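Local coordinates for protein diguanylate cyclase (Pseudomonas aeruginosa, PDB 5M3C) that joins a GGDEF domain that binds guanosine-5'-triphosphate and calcium to an EAL domain with a calcium site of its own, at residues A209-R214 / L266-A271; W244-A249 / E282-L287; D331-G336 / D349-D354. One frame throughout, in Å; residues are numbered along the deposited sequence.

Interaction 1. Residues A209-R214 / L266-A271; sequences AEALVR and LSVNLA. With CA (calcium ion), chain H.
The carboxylate of Glu-210 and the carboxamide of Asn-269 meet obliquely, their planes 82° apart, and both point one oxygen at the same calcium ion. OE2 of Glu-210 lies 2.3 Å from the calcium, and OD1 of Asn-269 approaches it to 2.6 Å. Glu-210 gets there fully stretched, with CG anti to the backbone N (chi1 -175°) and the chain straight beyond it. Its other oxygen, OE1, is turned off the metal and accepts a hydrogen bond from Gln-408, so each oxygen of this buried carboxylate has its own task and the rotation of the group is set from two directions. Asn-269 arrives from the neighbouring strand segment, 266-271, with CG anti to the carbonyl carbon. Glu-301 and Asp-331 complete the protein ligands, three acids in all, and the positive ion probably offsets their crowding.

Beneath the site the two strands run parallel, 35° apart in direction. Ser-267 N donates to Ala-209 O at 2.7 Å, in the carbonyl plane, and Ala-211 N reaches Ser-267 O at 2.8 Å, nearly along the C=O axis. Glu-210 and Ser-267 share the metal-facing side of this ladder, where Ser-267 OG bonds to Lys-198. On the reverse side lie Ala-209, Ala-211, Leu-266 and Val-268. Leu-266 CD1 leans across the strand gap, 4.1 Å from Ala-209 CB and 4.0 Å from Ala-211 CB, while Val-268 CG2 closes on Ala-211 CB at 3.7 Å. Val-268 then rests on helix 238-259. Glu-210, Ala-211 and Leu-212 spell the Glu-Ala-Leu signature that names the EAL domain, and the calcium site, built from side chains of neighbouring barrel strands, belongs to its TIM-barrel-like fold.

Interaction 2. Residues W244-A249 / E282-L287; sequences WVLEHA and ERLEQL
Segment 282-287 belongs to helix 280-291, which packs beside helix 238-259 on the outside of the TIM-barrel-like EAL domain. The two run roughly parallel, 26° apart, with the axes of the short segments 10.2 Å from each other, a fairly wide spacing that is bridged by leucines and by an arginine that pairs with acids of the other helix.

Arg-283 is the first residue to reach across. Its CG is anti to the backbone N, and a bend at chi2 (55°) and another at chi3 swing the guanidinium round toward the other helix. Its principal partner is Asp-243, whose OD2 forms a salt bridge with NH1. Glu-247, one turn further along the same helix, adds only a long salt bridge, with OE2 3.8 Å from Arg-283 NH1 and the two charged planes 63° apart. The arginine thus pairs with two acids on successive turns of the opposing helix.

Leu-284 follows on the buried side, where its CD2 comes within 4.4 Å of Leu-246 CD2, a loose touch tip to tip. Both leucines also lie against Leu-300 of strand 298-303, so this side of the helix pair sits on the barrel wall.

Leu-287, a turn beyond Arg-283, does most of the packing. Its CG is anti to the carbonyl carbon, and its two methyls divide the work. CD2 lies over one face of the Arg-283 guanidinium, toward its rim, and meets Glu-247 CG at 3.6 Å, crossing that extended chain at about a right angle. CD1 goes deeper, meeting Leu-246 CB at 3.8 Å and ending 3.5 Å from the backbone N of Glu-247.

Interaction 3. Residues D331-G336 / D349-D354; sequences DDFGTG and DILKID. With CA (calcium ion), chain H.
The Asp-Asp-Phe-Gly motif of the EAL domain turns here beside the next parallel barrel strand, and its first aspartate belongs to the calcium site. Asp-331 OD2 binds the ion at 2.4 Å. The other oxygen, OD1, accepts a hydrogen bond from the backbone N of Asp-332 at 2.9 Å, from above the carboxylate plane, and Lys-352 CD passes 3.6 Å from the same OD1. The aliphatic stem of Lys-352 runs past Asp-331, and its NZ forms a salt bridge with Glu-301, another calcium ligand, and a hydrogen bond with Gln-408.

At Asp-332 the chain turns a corner. Phe-333 N then donates to Lys-352 O at 2.8 Å, nearly along the C=O axis, and a weak hydrogen bond joins Asp-354 N to Phe-333 O at 3.3 Å. Leu-351 CD2 sits almost centrally over one face of the Phe-333 ring, 3.4 Å from its centroid and 14° off the normal, a CH-pi contact. Asp-332 OD1 and Asp-354 OD1 lie 3.6 Å apart, a like-charge approach that the helix N-terminus beyond Asp-354 may help to offset.

Asp-354 N-caps helix 355-358, its OD2 hydrogen-bonded to Ser-356 OG, while Phe-333 and Leu-351 both pack on Ile-374 of helix 365-380.

All three interactions lie in the EAL domain, in and around one barrel sheet. Along the chain interactions 1 and 2 interleave, 244-249 falling between the two strands of interaction 1, and interaction 3 follows both. The centres of interactions 1 and 2 are about 12 Å apart: helix 238-259 lies against strand 266-269, with Val-245 and Ala-249 on Val-268. Interaction 3, about 15 Å from interaction 1, uses strands further along the same sheet and meets it at the shared calcium. Interactions 2 and 3, about 24 Å between centres, do not touch. Interaction 1 therefore links the outer helix layer to the metal site.

Interaction 1. Residues A209-R214 / L266-A271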
# COMPACT_ATOMS: atom_id res chain seq x y z
N ALA B 209 26.37 -8.72 -15.08
CA ALA B 209 25.34 -9.18 -16.00
C ALA B 209 24.10 -9.62 -15.23
O ALA B 209 24.18 -9.94 -14.05
CB ALA B 209 25.87 -10.32 -16.86
N GLU B 210 22.95 -9.64 -15.91
CA GLU B 210 21.72 -10.11 -15.30
C GLU B 210 21.26 -11.41 -15.94
O GLU B 210 21.26 -11.54 -17.17
CB GLU B 210 20.61 -9.06 -15.42
CG GLU B 210 19.33 -9.45 -14.69
CD GLU B 210 18.23 -8.42 -14.83
OE1 GLU B 210 18.42 -7.44 -15.57
OE2 GLU B 210 17.17 -8.59 -14.19
N ALA B 211 20.88 -12.37 -15.10
CA ALA B 211 20.34 -13.64 -15.55
C ALA B 211 18.82 -13.55 -15.61
O ALA B 211 18.17 -13.22 -14.63
CB ALA B 211 20.77 -14.76 -14.62
N LEU B 212 18.27 -13.85 -16.78
CA LEU B 212 16.85 -13.70 -17.04
C LEU B 212 16.25 -15.01 -17.54
O LEU B 212 16.70 -15.57 -18.53
CB LEU B 212 16.64 -12.60 -18.09
CG LEU B 212 17.19 -11.23 -17.71
CD1 LEU B 212 17.47 -10.39 -18.94
CD2 LEU B 212 16.23 -10.51 -16.77
N VAL B 213 15.21 -15.47 -16.86
CA VAL B 213 14.59 -16.75 -17.19
C VAL B 213 13.77 -16.66 -18.48
O VAL B 213 12.99 -15.74 -18.67
CB VAL B 213 13.65 -17.24 -16.08
CG1 VAL B 213 13.38 -18.73 -16.23
CG2 VAL B 213 14.25 -16.95 -14.71
N ARG B 214 13.97 -17.64 -19.36
CA ARG B 214 13.22 -17.73 -20.60
C ARG B 214 12.56 -19.10 -20.70
O ARG B 214 13.01 -20.06 -20.08
CB ARG B 214 14.16 -17.54 -21.80
CG ARG B 214 14.66 -16.11 -21.99
CD ARG B 214 13.57 -15.21 -22.53
NE ARG B 214 14.12 -13.96 -23.07
CZ ARG B 214 14.38 -12.88 -22.34
NH1 ARG B 214 14.14 -12.86 -21.04
NH2 ARG B 214 14.87 -11.79 -22.93
N LEU B 266 26.71 -11.15 -10.95
CA LEU B 266 25.56 -11.58 -11.72
C LEU B 266 24.27 -11.30 -10.94
O LEU B 266 24.15 -11.67 -9.77
CB LEU B 266 25.67 -13.07 -12.05
CG LEU B 266 24.52 -13.71 -12.83
CD1 LEU B 266 24.49 -13.21 -14.26
CD2 LEU B 266 24.64 -15.23 -12.81
N SER B 267 23.31 -10.66 -11.61
CA SER B 267 22.07 -10.23 -10.97
C SER B 267 20.95 -11.20 -11.27
O SER B 267 20.78 -11.62 -12.41
CB SER B 267 21.67 -8.84 -11.49
OG SER B 267 22.78 -7.96 -11.50
N VAL B 268 20.17 -11.54 -10.25
CA VAL B 268 19.00 -12.37 -10.45
C VAL B 268 17.81 -11.84 -9.66
O VAL B 268 17.93 -11.49 -8.49
CB VAL B 268 19.26 -13.83 -10.03
CG1 VAL B 268 17.98 -14.64 -10.11
CG2 VAL B 268 20.32 -14.44 -10.92
N ASN B 269 16.65 -11.78 -10.32
CA ASN B 269 15.43 -11.33 -9.67
C ASN B 269 14.98 -12.34 -8.63
O ASN B 269 15.03 -13.55 -8.86
CB ASN B 269 14.32 -11.10 -10.70
CG ASN B 269 14.60 -9.93 -11.61
OD1 ASN B 269 14.97 -8.84 -11.16
ND2 ASN B 269 14.41 -10.13 -12.91
N LEU B 270 14.54 -11.85 -7.48
CA LEU B 270 14.07 -12.70 -6.40
C LEU B 270 12.59 -12.43 -6.15
O LEU B 270 12.23 -11.43 -5.54
CB LEU B 270 14.88 -12.43 -5.13
CG LEU B 270 14.78 -13.48 -4.03
CD1 LEU B 270 15.44 -14.78 -4.48
CD2 LEU B 270 15.43 -12.97 -2.76
N ALA B 271 11.74 -13.34 -6.62
CA ALA B 271 10.30 -13.23 -6.42
C ALA B 271 9.99 -12.98 -4.95
O ALA B 271 10.72 -13.41 -4.06
CB ALA B 271 9.61 -14.50 -6.89
CA CA H . 15.69 -7.18 -13.04

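Interaction 2. Residues W244-A249 / E282-L287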
# COMPACT_ATOMS: atom_id res chain seq x y z
N TRP B 244 15.17 -23.14 -8.86
CA TRP B 244 15.78 -23.53 -10.13
C TRP B 244 16.61 -22.39 -10.70
O TRP B 244 17.75 -22.58 -11.10
CB TRP B 244 14.70 -23.92 -11.14
CG TRP B 244 15.25 -24.48 -12.42
CD1 TRP B 244 15.46 -25.80 -12.70
CD2 TRP B 244 15.67 -23.75 -13.58
NE1 TRP B 244 15.99 -25.93 -13.97
CE2 TRP B 244 16.12 -24.69 -14.52
CE3 TRP B 244 15.70 -22.39 -13.91
CZ2 TRP B 244 16.60 -24.32 -15.78
CZ3 TRP B 244 16.18 -22.02 -15.15
CH2 TRP B 244 16.62 -22.98 -16.07
N VAL B 245 16.02 -21.20 -10.73
CA VAL B 245 16.70 -20.03 -11.26
C VAL B 245 17.99 -19.75 -10.50
O VAL B 245 19.04 -19.54 -11.10
CB VAL B 245 15.79 -18.78 -11.22
CG1 VAL B 245 16.59 -17.52 -11.54
CG2 VAL B 245 14.64 -18.94 -12.20
N LEU B 246 17.91 -19.74 -9.17
CA LEU B 246 19.08 -19.45 -8.35
C LEU B 246 20.21 -20.44 -8.60
O LEU B 246 21.34 -20.04 -8.92
CB LEU B 246 18.71 -19.44 -6.86
CG LEU B 246 18.05 -18.15 -6.37
CD1 LEU B 246 17.52 -18.34 -4.95
CD2 LEU B 246 19.02 -16.99 -6.43
N GLU B 247 19.92 -21.73 -8.46
CA GLU B 247 20.93 -22.77 -8.62
C GLU B 247 21.64 -22.67 -9.97
O GLU B 247 22.87 -22.69 -10.04
CB GLU B 247 20.29 -24.15 -8.48
CG GLU B 247 21.30 -25.30 -8.51
CD GLU B 247 20.65 -26.65 -8.27
OE1 GLU B 247 21.40 -27.64 -8.06
OE2 GLU B 247 19.41 -26.74 -8.28
N HIS B 248 20.85 -22.54 -11.03
CA HIS B 248 21.39 -22.46 -12.38
C HIS B 248 22.14 -21.15 -12.60
O HIS B 248 23.15 -21.12 -13.31
CB HIS B 248 20.28 -22.62 -13.41
CG HIS B 248 19.79 -24.03 -13.54
ND1 HIS B 248 20.17 -24.86 -14.57
CD2 HIS B 248 18.95 -24.76 -12.77
CE1 HIS B 248 19.59 -26.03 -14.43
NE2 HIS B 248 18.84 -26.00 -13.34
N ALA B 249 21.65 -20.08 -11.98
CA ALA B 249 22.32 -18.79 -12.06
C ALA B 249 23.69 -18.88 -11.42
O ALA B 249 24.67 -18.35 -11.93
CB ALA B 249 21.49 -17.71 -11.38
N GLU B 282 19.87 -20.39 4.30
CA GLU B 282 20.57 -21.66 4.47
C GLU B 282 20.81 -22.29 3.11
O GLU B 282 21.90 -22.75 2.80
CB GLU B 282 19.76 -22.62 5.35
CG GLU B 282 19.98 -22.44 6.85
CD GLU B 282 19.43 -21.13 7.39
OE1 GLU B 282 19.53 -20.92 8.62
OE2 GLU B 282 18.89 -20.33 6.61
N ARG B 283 19.76 -22.29 2.30
CA ARG B 283 19.80 -22.86 0.96
C ARG B 283 20.71 -22.07 0.03
O ARG B 283 21.48 -22.64 -0.74
CB ARG B 283 18.39 -22.91 0.37
CG ARG B 283 18.36 -23.01 -1.14
CD ARG B 283 19.16 -24.20 -1.65
NE ARG B 283 18.55 -24.77 -2.84
CZ ARG B 283 19.07 -25.77 -3.55
NH1 ARG B 283 18.42 -26.21 -4.62
NH2 ARG B 283 20.22 -26.32 -3.19
N LEU B 284 20.61 -20.75 0.09
CA LEU B 284 21.43 -19.90 -0.77
C LEU B 284 22.91 -20.16 -0.54
O LEU B 284 23.68 -20.31 -1.48
CB LEU B 284 21.12 -18.42 -0.51
CG LEU B 284 20.53 -17.69 -1.72
CD1 LEU B 284 20.15 -16.27 -1.35
CD2 LEU B 284 21.53 -17.71 -2.86
N GLU B 285 23.29 -20.26 0.72
CA GLU B 285 24.69 -20.46 1.07
C GLU B 285 25.15 -21.75 0.45
O GLU B 285 26.14 -21.79 -0.23
CB GLU B 285 24.77 -20.58 2.58
CG GLU B 285 26.14 -20.56 3.21
CD GLU B 285 26.09 -20.50 4.72
OE1 GLU B 285 26.99 -21.02 5.37
OE2 GLU B 285 25.14 -19.93 5.27
N GLN B 286 24.36 -22.80 0.55
CA GLN B 286 24.81 -24.05 -0.05
C GLN B 286 24.99 -23.90 -1.51
O GLN B 286 25.94 -24.39 -2.07
CB GLN B 286 23.81 -25.14 0.14
CG GLN B 286 23.32 -25.23 1.55
CD GLN B 286 22.78 -26.59 1.86
OE1 GLN B 286 22.31 -27.31 0.97
NE2 GLN B 286 22.83 -26.97 3.13
N LEU B 287 24.06 -23.23 -2.15
CA LEU B 287 24.16 -23.09 -3.61
C LEU B 287 25.48 -22.46 -4.05
O LEU B 287 26.04 -22.83 -5.08
CB LEU B 287 23.00 -22.26 -4.16
CG LEU B 287 21.67 -22.99 -4.33
CD1 LEU B 287 20.69 -22.11 -5.07
CD2 LEU B 287 21.87 -24.30 -5.07

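Interaction 3. Residues D331-G336 / D349-D354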
# COMPACT_ATOMS: atom_id res chain seq x y z
N ASP B 331 14.75 -3.06 -7.77
CA ASP B 331 14.43 -3.12 -9.18
C ASP B 331 13.19 -2.28 -9.48
O ASP B 331 12.35 -2.07 -8.60
CB ASP B 331 14.19 -4.57 -9.59
CG ASP B 331 14.46 -4.83 -11.07
OD1 ASP B 331 14.84 -3.88 -11.79
OD2 ASP B 331 14.29 -5.98 -11.50
N ASP B 332 13.08 -1.81 -10.72
CA ASP B 332 11.94 -1.01 -11.16
C ASP B 332 11.66 0.14 -10.19
O ASP B 332 10.58 0.21 -9.61
CB ASP B 332 10.68 -1.88 -11.28
CG ASP B 332 10.93 -3.17 -12.04
OD1 ASP B 332 11.55 -3.11 -13.12
OD2 ASP B 332 10.50 -4.23 -11.56
N PHE B 333 12.64 1.03 -10.03
CA PHE B 333 12.53 2.08 -9.01
C PHE B 333 11.95 3.39 -9.52
O PHE B 333 12.33 3.87 -10.60
CB PHE B 333 13.90 2.34 -8.38
CG PHE B 333 13.84 3.26 -7.19
CD1 PHE B 333 13.47 2.79 -5.95
CD2 PHE B 333 14.14 4.61 -7.33
CE1 PHE B 333 13.42 3.63 -4.85
CE2 PHE B 333 14.09 5.46 -6.24
CZ PHE B 333 13.72 4.97 -5.00
N GLY B 334 11.04 3.97 -8.75
CA GLY B 334 10.53 5.31 -9.01
C GLY B 334 9.12 5.39 -9.56
O GLY B 334 8.55 6.48 -9.65
N THR B 335 8.55 4.25 -9.93
CA THR B 335 7.27 4.21 -10.64
C THR B 335 6.09 4.73 -9.82
O THR B 335 5.42 5.68 -10.21
CB THR B 335 6.95 2.78 -11.12
OG1 THR B 335 7.15 1.86 -10.05
CG2 THR B 335 7.83 2.40 -12.29
N GLY B 336 5.83 4.09 -8.68
CA GLY B 336 4.65 4.42 -7.88
C GLY B 336 4.97 5.14 -6.58
O GLY B 336 5.87 5.98 -6.53
N ASP B 349 22.57 -2.05 -2.31
CA ASP B 349 23.82 -1.66 -2.95
C ASP B 349 23.53 -0.98 -4.28
O ASP B 349 24.23 -0.04 -4.69
CB ASP B 349 24.71 -2.88 -3.17
CG ASP B 349 25.08 -3.58 -1.88
OD1 ASP B 349 25.70 -2.94 -1.01
OD2 ASP B 349 24.76 -4.78 -1.74
N ILE B 350 22.49 -1.46 -4.96
CA ILE B 350 22.17 -1.01 -6.31
C ILE B 350 20.77 -0.39 -6.36
O ILE B 350 19.89 -0.76 -5.58
CB ILE B 350 22.23 -2.18 -7.30
CG1 ILE B 350 23.57 -2.92 -7.19
CG2 ILE B 350 22.00 -1.70 -8.73
CD1 ILE B 350 24.77 -2.09 -7.59
N LEU B 351 20.57 0.54 -7.28
CA LEU B 351 19.27 1.18 -7.49
C LEU B 351 18.96 1.15 -8.99
O LEU B 351 19.64 1.80 -9.78
CB LEU B 351 19.31 2.62 -6.97
CG LEU B 351 18.05 3.50 -7.00
CD1 LEU B 351 17.49 3.67 -8.40
CD2 LEU B 351 16.99 2.96 -6.06
N LYS B 352 17.94 0.39 -9.38
CA LYS B 352 17.63 0.24 -10.80
C LYS B 352 16.47 1.14 -11.25
O LYS B 352 15.33 0.96 -10.82
CB LYS B 352 17.32 -1.22 -11.11
CG LYS B 352 18.35 -2.20 -10.55
CD LYS B 352 18.35 -3.52 -11.31
CE LYS B 352 18.97 -3.36 -12.69
NZ LYS B 352 19.11 -4.67 -13.39
N ILE B 353 16.78 2.09 -12.13
CA ILE B 353 15.79 3.03 -12.63
C ILE B 353 14.84 2.34 -13.60
O ILE B 353 15.28 1.75 -14.58
CB ILE B 353 16.45 4.22 -13.35
CG1 ILE B 353 17.55 4.83 -12.48
CG2 ILE B 353 15.40 5.27 -13.71
CD1 ILE B 353 18.27 6.00 -13.12
N ASP B 354 13.54 2.43 -13.32
CA ASP B 354 12.52 1.78 -14.14
C ASP B 354 12.65 2.14 -15.63
O ASP B 354 13.07 3.24 -15.98
CB ASP B 354 11.13 2.15 -13.64
CG ASP B 354 10.04 1.28 -14.24
OD1 ASP B 354 10.05 0.05 -13.99
OD2 ASP B 354 9.16 1.82 -14.95
CA CA H . 15.69 -7.18 -13.04